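Local coordinates for protein hypothetical glycoside hydrolase (Parabacteroides distasonis, PDB 3TAW) that is of unknown function but is probably a glycoside hydrolase-like protein with a five-bladed beta-propeller fold, at residues 100-105 against 154-159; 228-233 against 292-297; 263-268 against 279-284. All coordinates share one frame; numbering follows the deposited sequence.

Contact 1: residues 100-105 against 154-159. With EDO (1,2-ethanediol), chain N; ACT (acetate ion), chain E.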
ATOM      1  N   PRO A 100      18.497   0.541   5.270  1.00 14.14           N
ATOM      2  CA  PRO A 100      17.146   0.046   5.006  1.00 13.55           C
ATOM      3  C   PRO A 100      16.820  -1.196   5.857  1.00 13.41           C
ATOM      4  O   PRO A 100      17.712  -2.001   6.186  1.00 13.50           O
ATOM      5  CB  PRO A 100      17.158  -0.272   3.508  1.00 13.68           C
ATOM      6  CG  PRO A 100      18.629  -0.582   3.216  1.00 14.27           C
ATOM      7  CD  PRO A 100      19.421   0.319   4.134  1.00 14.25           C
ATOM      8  N   ALA A 101      15.548  -1.335   6.223  1.00 13.18           N
ATOM      9  CA  ALA A 101      15.106  -2.464   7.055  1.00 13.19           C
ATOM     10  C   ALA A 101      14.639  -3.677   6.237  1.00 12.91           C
ATOM     11  O   ALA A 101      14.511  -4.778   6.788  1.00 14.21           O
ATOM     12  CB  ALA A 101      13.997  -2.013   7.997  1.00 13.10           C
ATOM     13  N   PHE A 102      14.403  -3.468   4.946  1.00 12.58           N
ATOM     14  CA  PHE A 102      13.950  -4.534   4.036  1.00 12.56           C
ATOM     15  C   PHE A 102      14.493  -4.263   2.647  1.00 12.88           C
ATOM     16  O   PHE A 102      14.509  -3.115   2.190  1.00 12.48           O
ATOM     17  CB  PHE A 102      12.424  -4.579   4.036  1.00 12.09           C
ATOM     18  CG  PHE A 102      11.853  -5.885   3.590  1.00 11.98           C
ATOM     19  CD1 PHE A 102      11.753  -6.945   4.469  1.00 12.19           C
ATOM     20  CD2 PHE A 102      11.384  -6.053   2.298  1.00 12.04           C
ATOM     21  CE1 PHE A 102      11.222  -8.166   4.072  1.00 12.56           C
ATOM     22  CE2 PHE A 102      10.852  -7.277   1.889  1.00 12.32           C
ATOM     23  CZ  PHE A 102      10.745  -8.326   2.783  1.00 12.37           C
ATOM     24  N   TYR A 103      15.015  -5.305   2.007  1.00 13.13           N
ATOM     25  CA  TYR A 103      15.770  -5.134   0.762  1.00 13.62           C
ATOM     26  C   TYR A 103      16.035  -6.481   0.106  1.00 14.02           C
ATOM     27  O   TYR A 103      15.964  -7.527   0.762  1.00 13.53           O
ATOM     28  CB  TYR A 103      17.119  -4.431   1.063  1.00 14.08           C
ATOM     29  CG  TYR A 103      17.806  -5.002   2.261  1.00 14.65           C
ATOM     30  CD1 TYR A 103      18.620  -6.110   2.151  1.00 15.73           C
ATOM     31  CD2 TYR A 103      17.594  -4.453   3.536  1.00 15.28           C
ATOM     32  CE1 TYR A 103      19.243  -6.661   3.268  1.00 16.39           C
ATOM     33  CE2 TYR A 103      18.186  -4.987   4.641  1.00 15.80           C
ATOM     34  CZ  TYR A 103      19.018  -6.104   4.504  1.00 16.95           C
ATOM     35  OH  TYR A 103      19.615  -6.667   5.610  1.00 19.19           O
ATOM     36  N   PRO A 104      16.330  -6.463  -1.205  1.00 14.21           N
ATOM     37  CA  PRO A 104      16.688  -7.699  -1.876  1.00 15.00           C
ATOM     38  C   PRO A 104      18.084  -8.152  -1.415  1.00 15.83           C
ATOM     39  O   PRO A 104      18.919  -7.317  -1.033  1.00 15.88           O
ATOM     40  CB  PRO A 104      16.703  -7.299  -3.353  1.00 15.04           C
ATOM     41  CG  PRO A 104      17.088  -5.855  -3.342  1.00 14.78           C
ATOM     42  CD  PRO A 104      16.393  -5.301  -2.114  1.00 14.18           C
ATOM     43  N   ALA A 105      18.333  -9.459  -1.435  1.00 16.87           N
ATOM     44  CA  ALA A 105      19.565  -9.991  -0.897  1.00 17.94           C
ATOM     45  C   ALA A 105      19.843 -11.336  -1.543  1.00 19.55           C
ATOM     46  O   ALA A 105      19.058 -11.787  -2.380  1.00 19.80           O
ATOM     47  CB  ALA A 105      19.453 -10.130   0.629  1.00 17.67           C
ATOM     48  N   LYS A 154      12.301  -5.604  11.827  1.00 15.17           N
ATOM     49  CA  LYS A 154      13.708  -5.652  11.395  1.00 15.83           C
ATOM     50  C   LYS A 154      14.245  -7.045  11.146  1.00 16.40           C
ATOM     51  O   LYS A 154      15.058  -7.217  10.235  1.00 16.76           O
ATOM     52  CB  LYS A 154      14.597  -4.901  12.380  1.00 16.75           C
ATOM     53  CG  LYS A 154      14.272  -3.418  12.322  1.00 16.64           C
ATOM     54  CD  LYS A 154      15.180  -2.560  13.100  1.00 17.60           C
ATOM     55  CE  LYS A 154      14.968  -1.118  12.682  1.00 17.01           C
ATOM     56  NZ  LYS A 154      15.756  -0.218  13.556  1.00 17.14           N
ATOM     57  N   HIS A 155      13.813  -8.028  11.932  1.00 16.70           N
ATOM     58  CA  HIS A 155      14.226  -9.411  11.730  1.00 17.70           C
ATOM     59  C   HIS A 155      13.097 -10.102  10.998  1.00 16.61           C
ATOM     60  O   HIS A 155      12.142 -10.574  11.611  1.00 16.65           O
ATOM     61  CB  HIS A 155      14.584 -10.082  13.072  1.00 19.70           C
ATOM     62  CG  HIS A 155      15.816  -9.499  13.694  1.00 21.70           C
ATOM     63  ND1 HIS A 155      15.781  -8.426  14.566  1.00 23.13           N
ATOM     64  CD2 HIS A 155      17.127  -9.797  13.513  1.00 23.38           C
ATOM     65  CE1 HIS A 155      17.019  -8.111  14.920  1.00 23.68           C
ATOM     66  NE2 HIS A 155      17.853  -8.928  14.294  1.00 23.63           N
ATOM     67  N   TRP A 156      13.194 -10.084   9.670  1.00 15.92           N
ATOM     68  CA  TRP A 156      12.118 -10.547   8.805  1.00 15.75           C
ATOM     69  C   TRP A 156      12.364 -11.959   8.297  1.00 16.35           C
ATOM     70  O   TRP A 156      13.505 -12.336   8.007  1.00 17.89           O
ATOM     71  CB  TRP A 156      11.947  -9.625   7.583  1.00 15.13           C
ATOM     72  CG  TRP A 156      11.521  -8.255   7.872  1.00 14.34           C
ATOM     73  CD1 TRP A 156      12.315  -7.149   8.020  1.00 14.30           C
ATOM     74  CD2 TRP A 156      10.181  -7.812   8.017  1.00 14.20           C
ATOM     75  NE1 TRP A 156      11.542  -6.047   8.263  1.00 14.46           N
ATOM     76  CE2 TRP A 156      10.218  -6.424   8.258  1.00 13.78           C
ATOM     77  CE3 TRP A 156       8.941  -8.465   7.981  1.00 14.28           C
ATOM     78  CZ2 TRP A 156       9.057  -5.666   8.456  1.00 13.74           C
ATOM     79  CZ3 TRP A 156       7.789  -7.709   8.178  1.00 14.18           C
ATOM     80  CH2 TRP A 156       7.857  -6.320   8.420  1.00 14.07           C
ATOM     81  N   THR A 157      11.289 -12.726   8.167  1.00 15.94           N
ATOM     82  CA  THR A 157      11.268 -13.978   7.419  1.00 16.08           C
ATOM     83  C   THR A 157      10.473 -13.776   6.134  1.00 15.99           C
ATOM     84  O   THR A 157       9.311 -13.370   6.180  1.00 15.10           O
ATOM     85  CB  THR A 157      10.658 -15.090   8.268  1.00 16.90           C
ATOM     86  OG1 THR A 157      11.490 -15.262   9.427  1.00 17.21           O
ATOM     87  CG2 THR A 157      10.572 -16.419   7.494  1.00 17.09           C
ATOM     88  N   LYS A 158      11.119 -14.031   4.993  1.00 15.86           N
ATOM     89  CA  LYS A 158      10.473 -13.940   3.689  1.00 15.89           C
ATOM     90  C   LYS A 158       9.862 -15.288   3.346  1.00 16.24           C
ATOM     91  O   LYS A 158      10.567 -16.317   3.341  1.00 16.58           O
ATOM     92  CB  LYS A 158      11.465 -13.523   2.610  1.00 16.00           C
ATOM     93  CG  LYS A 158      12.035 -12.114   2.780  1.00 15.82           C
ATOM     94  CD  LYS A 158      12.933 -11.743   1.624  1.00 15.69           C
ATOM     95  CE  LYS A 158      13.634 -10.412   1.849  1.00 15.72           C
ATOM     96  NZ  LYS A 158      14.629 -10.061   0.790  1.00 15.72           N
ATOM     97  N   PHE A 159       8.560 -15.312   3.068  1.00 16.20           N
ATOM     98  CA  PHE A 159       7.867 -16.561   2.713  1.00 16.73           C
ATOM     99  C   PHE A 159       7.595 -16.728   1.222  1.00 17.04           C
ATOM    100  O   PHE A 159       7.110 -17.785   0.783  1.00 18.12           O
ATOM    101  CB  PHE A 159       6.564 -16.663   3.505  1.00 16.97           C
ATOM    102  CG  PHE A 159       6.777 -16.855   4.974  1.00 17.64           C
ATOM    103  CD1 PHE A 159       6.975 -18.127   5.489  1.00 18.68           C
ATOM    104  CD2 PHE A 159       6.793 -15.769   5.841  1.00 17.72           C
ATOM    105  CE1 PHE A 159       7.196 -18.318   6.850  1.00 19.66           C
ATOM    106  CE2 PHE A 159       6.996 -15.954   7.210  1.00 18.51           C
ATOM    107  CZ  PHE A 159       7.200 -17.235   7.712  1.00 18.84           C
TER
HETATM  108  C1  EDO N 399      16.228  -7.966   5.427  1.00 28.53           C
HETATM  109  O1  EDO N 399      15.173  -8.591   6.153  1.00 34.33           O
HETATM  110  C2  EDO N 399      16.076  -8.363   3.974  1.00 27.36           C
HETATM  111  O2  EDO N 399      14.877  -7.790   3.432  1.00 23.69           O
HETATM  112  C   ACT E 390      22.502  -8.266   4.848  1.00 37.64           C
HETATM  113  O   ACT E 390      22.810  -7.037   4.851  1.00 34.13           O
HETATM  114  OXT ACT E 390      21.367  -8.593   5.305  1.00 34.80           O
HETATM  115  CH3 ACT E 390      23.438  -9.319   4.322  1.00 36.43           C
HETATM  116  O   HOH W   1      16.081  -5.225   8.904  1.00 16.90           O

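Contact 2: residues 228-233 against 292-297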
ATOM      1  N   GLU A 228     -11.144 -17.950 -13.468  0.50 25.93           N
ATOM      2  CA  GLU A 228     -10.426 -16.687 -13.665  0.50 25.27           C
ATOM      3  C   GLU A 228     -10.534 -15.855 -12.392  0.50 23.18           C
ATOM      4  O   GLU A 228     -11.370 -16.137 -11.539  0.50 22.71           O
ATOM      5  CB  GLU A 228     -11.048 -15.887 -14.811  0.50 26.55           C
ATOM      6  CG  GLU A 228     -11.378 -16.686 -16.067  0.50 28.12           C
ATOM      7  CD  GLU A 228     -12.148 -15.866 -17.089  0.50 29.10           C
ATOM      8  OE1 GLU A 228     -13.408 -15.807 -17.018  0.50 30.01           O
ATOM      9  OE2 GLU A 228     -11.487 -15.291 -17.976  0.50 30.01           O
ATOM     10  N   LEU A 229      -9.690 -14.836 -12.256  1.00 22.06           N
ATOM     11  CA  LEU A 229      -9.765 -13.946 -11.075  1.00 20.68           C
ATOM     12  C   LEU A 229     -11.103 -13.209 -11.026  1.00 20.45           C
ATOM     13  O   LEU A 229     -11.534 -12.609 -12.012  1.00 20.50           O
ATOM     14  CB  LEU A 229      -8.635 -12.935 -11.071  1.00 20.21           C
ATOM     15  CG  LEU A 229      -7.225 -13.489 -10.895  1.00 20.70           C
ATOM     16  CD1 LEU A 229      -6.195 -12.382 -11.144  1.00 19.91           C
ATOM     17  CD2 LEU A 229      -7.026 -14.125  -9.500  1.00 20.36           C
ATOM     18  N   LEU A 230     -11.749 -13.272  -9.866  1.00 19.14           N
ATOM     19  CA  LEU A 230     -12.999 -12.589  -9.629  1.00 18.89           C
ATOM     20  C   LEU A 230     -12.743 -11.084  -9.442  1.00 18.28           C
ATOM     21  O   LEU A 230     -11.954 -10.681  -8.575  1.00 17.01           O
ATOM     22  CB  LEU A 230     -13.662 -13.166  -8.386  1.00 18.87           C
ATOM     23  CG  LEU A 230     -15.078 -12.708  -8.119  1.00 19.47           C
ATOM     24  CD1 LEU A 230     -16.076 -13.397  -9.136  1.00 19.77           C
ATOM     25  CD2 LEU A 230     -15.446 -12.936  -6.645  1.00 19.66           C
ATOM     26  N   LYS A 231     -13.455 -10.270 -10.219  1.00 17.85           N
ATOM     27  CA  LYS A 231     -13.341  -8.821 -10.112  1.00 17.82           C
ATOM     28  C   LYS A 231     -14.419  -8.273  -9.194  1.00 16.96           C
ATOM     29  O   LYS A 231     -15.585  -8.237  -9.564  1.00 17.81           O
ATOM     30  CB  LYS A 231     -13.451  -8.186 -11.501  1.00 18.49           C
ATOM     31  CG  LYS A 231     -12.283  -8.526 -12.427  1.00 19.80           C
ATOM     32  CD  LYS A 231     -12.602  -8.069 -13.854  1.00 21.48           C
ATOM     33  CE  LYS A 231     -11.698  -8.726 -14.875  1.00 23.48           C
ATOM     34  NZ  LYS A 231     -12.130  -8.365 -16.266  1.00 25.55           N
ATOM     35  N   LEU A 232     -14.044  -7.849  -7.987  1.00 15.11           N
ATOM     36  CA  LEU A 232     -15.022  -7.264  -7.051  1.00 14.66           C
ATOM     37  C   LEU A 232     -15.535  -5.908  -7.529  1.00 14.60           C
ATOM     38  O   LEU A 232     -16.730  -5.582  -7.399  1.00 15.21           O
ATOM     39  CB  LEU A 232     -14.391  -7.125  -5.654  1.00 14.25           C
ATOM     40  CG  LEU A 232     -14.404  -8.402  -4.805  1.00 14.45           C
ATOM     41  CD1 LEU A 232     -13.668  -9.559  -5.436  1.00 14.87           C
ATOM     42  CD2 LEU A 232     -13.819  -8.094  -3.400  1.00 14.37           C
ATOM     43  N   PHE A 233     -14.625  -5.108  -8.075  1.00 14.06           N
ATOM     44  CA  PHE A 233     -15.003  -3.960  -8.873  1.00 14.27           C
ATOM     45  C   PHE A 233     -13.847  -3.574  -9.784  1.00 14.06           C
ATOM     46  O   PHE A 233     -12.763  -4.185  -9.734  1.00 13.60           O
ATOM     47  CB  PHE A 233     -15.580  -2.780  -8.063  1.00 14.31           C
ATOM     48  CG  PHE A 233     -14.603  -2.035  -7.164  1.00 13.92           C
ATOM     49  CD1 PHE A 233     -13.827  -0.979  -7.644  1.00 13.79           C
ATOM     50  CD2 PHE A 233     -14.539  -2.319  -5.804  1.00 13.82           C
ATOM     51  CE1 PHE A 233     -12.998  -0.258  -6.798  1.00 13.55           C
ATOM     52  CE2 PHE A 233     -13.687  -1.599  -4.958  1.00 13.17           C
ATOM     53  CZ  PHE A 233     -12.918  -0.576  -5.447  1.00 13.22           C
ATOM     54  N   ASN A 292     -20.697 -10.775   3.641  1.00 17.88           N
ATOM     55  CA  ASN A 292     -20.238 -11.101   2.289  1.00 17.58           C
ATOM     56  C   ASN A 292     -19.228 -10.037   1.830  1.00 16.18           C
ATOM     57  O   ASN A 292     -19.619  -9.017   1.242  1.00 15.28           O
ATOM     58  CB  ASN A 292     -21.423 -11.151   1.324  1.00 18.62           C
ATOM     59  CG  ASN A 292     -20.999 -11.499  -0.102  1.00 18.96           C
ATOM     60  OD1 ASN A 292     -19.806 -11.604  -0.390  1.00 19.24           O
ATOM     61  ND2 ASN A 292     -21.991 -11.679  -1.013  1.00 20.83           N
ATOM     62  N   PRO A 293     -17.923 -10.269   2.078  1.00 14.99           N
ATOM     63  CA  PRO A 293     -16.939  -9.246   1.819  1.00 14.44           C
ATOM     64  C   PRO A 293     -16.654  -8.994   0.334  1.00 14.15           C
ATOM     65  O   PRO A 293     -15.842  -8.142   0.027  1.00 14.36           O
ATOM     66  CB  PRO A 293     -15.684  -9.776   2.538  1.00 14.14           C
ATOM     67  CG  PRO A 293     -15.875 -11.271   2.508  1.00 14.41           C
ATOM     68  CD  PRO A 293     -17.322 -11.475   2.694  1.00 15.25           C
ATOM     69  N   THR A 294     -17.310  -9.720  -0.571  1.00 14.75           N
ATOM     70  CA  THR A 294     -17.231  -9.410  -1.998  1.00 15.05           C
ATOM     71  C   THR A 294     -18.411  -8.525  -2.460  1.00 15.47           C
ATOM     72  O   THR A 294     -18.458  -8.096  -3.620  1.00 15.69           O
ATOM     73  CB  THR A 294     -17.201 -10.688  -2.871  1.00 15.72           C
ATOM     74  OG1 THR A 294     -18.423 -11.422  -2.763  1.00 16.39           O
ATOM     75  CG2 THR A 294     -15.994 -11.570  -2.511  1.00 15.71           C
ATOM     76  N   LYS A 295     -19.385  -8.320  -1.573  1.00 15.22           N
ATOM     77  CA  LYS A 295     -20.550  -7.507  -1.890  1.00 15.00           C
ATOM     78  C   LYS A 295     -20.237  -6.019  -1.699  1.00 14.30           C
ATOM     79  O   LYS A 295     -20.020  -5.553  -0.581  1.00 13.91           O
ATOM     80  CB  LYS A 295     -21.742  -7.910  -1.041  1.00 15.30           C
ATOM     81  CG  LYS A 295     -23.031  -7.122  -1.355  1.00 15.80           C
ATOM     82  CD  LYS A 295     -24.127  -7.410  -0.324  1.00 16.48           C
ATOM     83  CE  LYS A 295     -25.412  -6.639  -0.618  1.00 17.08           C
ATOM     84  NZ  LYS A 295     -26.510  -6.932   0.366  1.00 18.15           N
ATOM     85  N   LEU A 296     -20.189  -5.281  -2.804  1.00 13.98           N
ATOM     86  CA  LEU A 296     -19.881  -3.857  -2.767  1.00 13.71           C
ATOM     87  C   LEU A 296     -21.154  -3.102  -2.420  1.00 14.30           C
ATOM     88  O   LEU A 296     -22.182  -3.235  -3.120  1.00 14.33           O
ATOM     89  CB  LEU A 296     -19.352  -3.406  -4.116  1.00 13.59           C
ATOM     90  CG  LEU A 296     -18.959  -1.944  -4.259  1.00 13.50           C
ATOM     91  CD1 LEU A 296     -17.663  -1.650  -3.486  1.00 13.03           C
ATOM     92  CD2 LEU A 296     -18.764  -1.602  -5.748  1.00 13.97           C
ATOM     93  N   ILE A 297     -21.101  -2.337  -1.324  1.00 13.81           N
ATOM     94  CA  ILE A 297     -22.260  -1.588  -0.849  1.00 14.55           C
ATOM     95  C   ILE A 297     -22.042  -0.079  -0.746  1.00 14.71           C
ATOM     96  O   ILE A 297     -22.940   0.674  -0.326  1.00 15.67           O
ATOM     97  CB  ILE A 297     -22.732  -2.117   0.519  1.00 14.89           C
ATOM     98  CG1 ILE A 297     -21.630  -2.011   1.570  1.00 14.67           C
ATOM     99  CG2 ILE A 297     -23.203  -3.579   0.418  1.00 15.20           C
ATOM    100  CD1 ILE A 297     -22.167  -2.355   2.985  1.00 14.81           C
TER
HETATM  101  O   HOH W   2     -18.580  -7.025  -5.999  1.00 14.39           O

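Contact 3: residues 263-268 against 279-284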
ATOM      1  N   ASN A 263      -6.610   3.671  -4.811  1.00 11.82           N
ATOM      2  CA  ASN A 263      -6.039   4.660  -5.694  1.00 12.34           C
ATOM      3  C   ASN A 263      -6.589   4.512  -7.105  1.00 13.09           C
ATOM      4  O   ASN A 263      -6.474   3.446  -7.712  1.00 13.38           O
ATOM      5  CB  ASN A 263      -4.535   4.467  -5.679  1.00 12.29           C
ATOM      6  CG  ASN A 263      -3.960   4.675  -4.282  1.00 12.16           C
ATOM      7  OD1 ASN A 263      -3.965   5.804  -3.786  1.00 12.33           O
ATOM      8  ND2 ASN A 263      -3.506   3.591  -3.626  1.00 11.70           N
ATOM      9  N   GLY A 264      -7.217   5.567  -7.586  1.00 13.97           N
ATOM     10  CA  GLY A 264      -7.819   5.586  -8.919  1.00 14.42           C
ATOM     11  C   GLY A 264      -6.958   6.333  -9.889  1.00 15.41           C
ATOM     12  O   GLY A 264      -6.559   7.456  -9.599  1.00 17.29           O
ATOM     13  N   LYS A 265      -6.683   5.743 -11.048  1.00 15.31           N
ATOM     14  CA  LYS A 265      -5.990   6.468 -12.100  1.00 15.30           C
ATOM     15  C   LYS A 265      -7.032   6.972 -13.110  1.00 15.67           C
ATOM     16  O   LYS A 265      -7.857   6.192 -13.586  1.00 15.26           O
ATOM     17  CB  LYS A 265      -4.980   5.587 -12.812  1.00 15.39           C
ATOM     18  CG  LYS A 265      -4.222   6.341 -13.924  1.00 15.83           C
ATOM     19  CD  LYS A 265      -3.115   5.497 -14.560  1.00 16.10           C
ATOM     20  CE  LYS A 265      -2.519   6.181 -15.778  1.00 17.05           C
ATOM     21  NZ  LYS A 265      -1.417   5.335 -16.408  1.00 17.37           N
ATOM     22  N   ASN A 266      -6.953   8.258 -13.448  1.00 16.14           N
ATOM     23  CA  ASN A 266      -7.917   8.909 -14.346  1.00 17.20           C
ATOM     24  C   ASN A 266      -7.584   8.710 -15.823  1.00 18.86           C
ATOM     25  O   ASN A 266      -6.512   9.055 -16.301  1.00 18.60           O
ATOM     26  CB  ASN A 266      -8.001  10.400 -13.997  1.00 17.51           C
ATOM     27  CG  ASN A 266      -9.256  11.086 -14.517  1.00 18.01           C
ATOM     28  OD1 ASN A 266     -10.302  10.464 -14.707  1.00 18.46           O
ATOM     29  ND2 ASN A 266      -9.160  12.402 -14.714  1.00 18.04           N
ATOM     30  N   GLU A 267      -8.512   8.124 -16.555  1.00 19.66           N
ATOM     31  CA  GLU A 267      -8.374   8.019 -18.003  1.00 21.90           C
ATOM     32  C   GLU A 267      -8.359   9.431 -18.593  1.00 22.54           C
ATOM     33  O   GLU A 267      -9.170  10.279 -18.199  1.00 22.77           O
ATOM     34  CB  GLU A 267      -9.545   7.195 -18.568  1.00 23.32           C
ATOM     35  CG  GLU A 267      -9.416   6.827 -20.042  1.00 25.44           C
ATOM     36  CD  GLU A 267      -8.231   5.938 -20.365  1.00 26.59           C
ATOM     37  OE1 GLU A 267      -7.873   5.065 -19.571  1.00 27.60           O
ATOM     38  OE2 GLU A 267      -7.662   6.074 -21.460  1.00 30.32           O
ATOM     39  N   PRO A 268      -7.442   9.707 -19.536  1.00 23.43           N
ATOM     40  CA  PRO A 268      -7.532  11.009 -20.194  1.00 24.67           C
ATOM     41  C   PRO A 268      -8.843  11.169 -20.981  1.00 26.06           C
ATOM     42  O   PRO A 268      -9.362  10.182 -21.514  1.00 26.05           O
ATOM     43  CB  PRO A 268      -6.352  11.003 -21.175  1.00 25.22           C
ATOM     44  CG  PRO A 268      -5.397   9.973 -20.652  1.00 24.44           C
ATOM     45  CD  PRO A 268      -6.281   8.926 -20.005  1.00 23.98           C
ATOM     46  N   ASN A 279      -4.524  11.101 -16.308  1.00 19.60           N
ATOM     47  CA  ASN A 279      -3.527  10.141 -15.825  1.00 19.09           C
ATOM     48  C   ASN A 279      -3.144  10.276 -14.351  1.00 17.65           C
ATOM     49  O   ASN A 279      -2.292   9.548 -13.866  1.00 17.65           O
ATOM     50  CB  ASN A 279      -2.275  10.162 -16.715  1.00 19.63           C
ATOM     51  CG  ASN A 279      -2.548   9.660 -18.115  1.00 20.57           C
ATOM     52  OD1 ASN A 279      -3.191   8.615 -18.295  1.00 21.20           O
ATOM     53  ND2 ASN A 279      -2.038  10.392 -19.139  1.00 21.30           N
ATOM     54  N   SER A 280      -3.778  11.193 -13.625  1.00 17.88           N
ATOM     55  CA  SER A 280      -3.413  11.375 -12.214  1.00 17.28           C
ATOM     56  C   SER A 280      -4.024  10.278 -11.365  1.00 16.20           C
ATOM     57  O   SER A 280      -5.065   9.717 -11.725  1.00 15.65           O
ATOM     58  CB  SER A 280      -3.823  12.760 -11.703  1.00 18.46           C
ATOM     59  OG  SER A 280      -5.235  12.910 -11.590  1.00 19.32           O
ATOM     60  N   TYR A 281      -3.376   9.986 -10.236  1.00 15.37           N
ATOM     61  CA  TYR A 281      -3.932   9.072  -9.236  1.00 15.15           C
ATOM     62  C   TYR A 281      -4.518   9.879  -8.079  1.00 14.85           C
ATOM     63  O   TYR A 281      -3.781  10.597  -7.364  1.00 14.77           O
ATOM     64  CB  TYR A 281      -2.860   8.134  -8.696  1.00 14.73           C
ATOM     65  CG  TYR A 281      -2.325   7.037  -9.599  1.00 15.02           C
ATOM     66  CD1 TYR A 281      -1.583   7.329 -10.736  1.00 15.53           C
ATOM     67  CD2 TYR A 281      -2.462   5.700  -9.245  1.00 14.77           C
ATOM     68  CE1 TYR A 281      -1.041   6.317 -11.535  1.00 15.79           C
ATOM     69  CE2 TYR A 281      -1.933   4.689 -10.025  1.00 14.97           C
ATOM     70  CZ  TYR A 281      -1.203   4.993 -11.153  1.00 15.64           C
ATOM     71  OH  TYR A 281      -0.661   3.989 -11.903  1.00 16.45           O
ATOM     72  N   CYS A 282      -5.831   9.754  -7.887  1.00 14.59           N
ATOM     73  CA  CYS A 282      -6.553  10.384  -6.788  1.00 14.56           C
ATOM     74  C   CYS A 282      -7.170   9.262  -5.977  1.00 14.02           C
ATOM     75  O   CYS A 282      -7.545   8.249  -6.535  1.00 13.54           O
ATOM     76  CB  CYS A 282      -7.653  11.289  -7.317  1.00 15.64           C
ATOM     77  SG  CYS A 282      -7.073  12.588  -8.448  1.00 17.19           S
ATOM     78  N   ALA A 283      -7.298   9.458  -4.669  1.00 13.07           N
ATOM     79  CA  ALA A 283      -7.680   8.368  -3.801  1.00 12.75           C
ATOM     80  C   ALA A 283      -9.187   8.299  -3.568  1.00 12.86           C
ATOM     81  O   ALA A 283      -9.815   9.304  -3.306  1.00 13.43           O
ATOM     82  CB  ALA A 283      -6.912   8.490  -2.447  1.00 11.87           C
ATOM     83  N   GLY A 284      -9.727   7.084  -3.627  1.00 12.79           N
ATOM     84  CA  GLY A 284     -11.147   6.817  -3.385  1.00 12.83           C
ATOM     85  C   GLY A 284     -11.364   5.847  -2.234  1.00 12.36           C
ATOM     86  O   GLY A 284     -10.423   5.411  -1.573  1.00 11.66           O
TER
HETATM   87  O   HOH W   3       0.282   4.343 -14.424  1.00 22.53           O

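Contact 1: residues 100-105 against 154-159
Phe102 drives the edge of its ring into the face of Trp156, a T-shaped stack with the two planes 80° apart. Phe102 CD1 does the touching, 3.6 Å from Trp156 CD1, on the five-membered ring and toward its rim. Phe102 gets there because its CG stands anti to the backbone N (chi1 -158°), which carries the ring across to 154-159. From the other end of that segment the extended Lys158 slants past the ring tip, its CE 3.7 Å from Phe102 CZ. The ammonium group runs on to the backbone, where Lys158 NZ donates to Tyr103 O at 2.9 Å; it also forms salt bridges with Asp107 and Glu113, which probably balance much of its charge. Against the ring itself it has at most a weak, long cation-pi attraction. A 1,2-ethanediol, probably from the crystallisation liquor, lies between the rings of Phe102 and Tyr103: its O2 lies over one face of Phe102, accepts from Tyr103 N at 2.9 Å and donates to Tyr103 O, while its C2 sits 3.6 Å above the centre of the Tyr103 ring. At the far end, a water bridges Ala101 O and Lys154 O. Ala101 and Phe102 form a classic beta bulge opposite Leu83 of strand 81-88. The contact thus joins the loop after strand 95-96 to strand 157-161, an edge strand of the next four-stranded antiparallel sheet.

Contact 2: residues 228-233 against 292-297
Leu232 and Thr294 meet in apolar packing, their side chains crossing at about a right angle. The branch carbon Leu232 CG lies 4.1 Å from Thr294 CB, and one methyl, Leu232 CD2, reaches past it to Thr294 CA at 3.9 Å. A second apolar pair forms further along, where Leu296 presents both methyls to Phe233: CD1 approaches the ring at Phe233 CD2, 3.9 Å away, and CD2 comes near Phe233 CB. The Phe233 ring is directed by a CG placed between the backbone N and the carbonyl carbon (chi1 69°); its edge-to-face partner is Tyr262, and it also packs on Ala286 and Phe288. Polar bonding between the segments goes through one water, which donates to Leu232 O at 2.7 Å and to Thr294 O at 2.6 Å. Within 292-297 the polar groups fold the chain on itself. Asn292 OD1 takes two donors, Thr294 OG1 at 2.8 Å and Thr294 N at 3.1 Å; the second closes an Asx turn, with the donor well above the carbonyl plane. Lys295 N bonds to Asn292 O, completing a type I turn ahead of strand 296-299. The Thr294 hydroxyl is therefore turned to Asn292, leaving its carbon side for Leu232. Apolar packing has little directionality, so shape sets the pairing, while 228-233 bonds to Leu222 and Val208 and 292-297 is held by its own turn.

Contact 3: residues 263-268 against 279-284
Gly264 and Cys282 form the tight part of this contact, an antiparallel hydrogen-bonded pair: Gly264 N donates to Cys282 O at 2.9 Å, and Cys282 N returns a bond to Gly264 O at 3.0 Å. The close backbones also bring Tyr281 CA within 3.1 Å of Gly264 O, a CA-H...O contact. Beyond the strands the pairing persists, Asn266 N reaching Ser280 O and Asn279 N reaching Asn266 O. On the face shared by Asn263, Lys265, Tyr281 and Ala283, the Lys265 methylenes lie across the Tyr281 ring, CB 4.1 Å from its centroid and 6° off the normal, a CH-pi contact. Their looser end is hydrated: one water accepts from Lys265 NZ at 2.8 Å and donates to Tyr281 OH, while Gln243 also takes a bond from Lys265 NZ. Asn279 runs beside the lysine chain, and its OD1 only brushes the exposed Pro268, 3.5 Å from CG. Antiparallel neighbours joined through a long connecting loop, these are the middle strands of the run 244-254, 257-265, 281-288 and 296-299, an up-and-down order consistent with one blade of a beta-propeller.

Contact 3 is the most buried of the three and rests on direct backbone pairing between neighbouring strands. Contacts 1 and 2 are partly buried and join loop segments to segments leading into edge strands; both have one water between carbonyls, but contact 1 also has a direct bond from a lysine to a backbone carbonyl. They differ further in chemistry: contact 1 adds aromatic stacking and a lysine with acidic partners, whereas contact 2 is mostly apolar, leucines against a threonine and a phenylalanine ring. Contacts 2 and 3 both reach one sheet, in which strands 281-288 and 296-299 are neighbours. Contact 1 serves other sheets, its centre about 31 Å from that of contact 3, on the opposite side of the chain's centre.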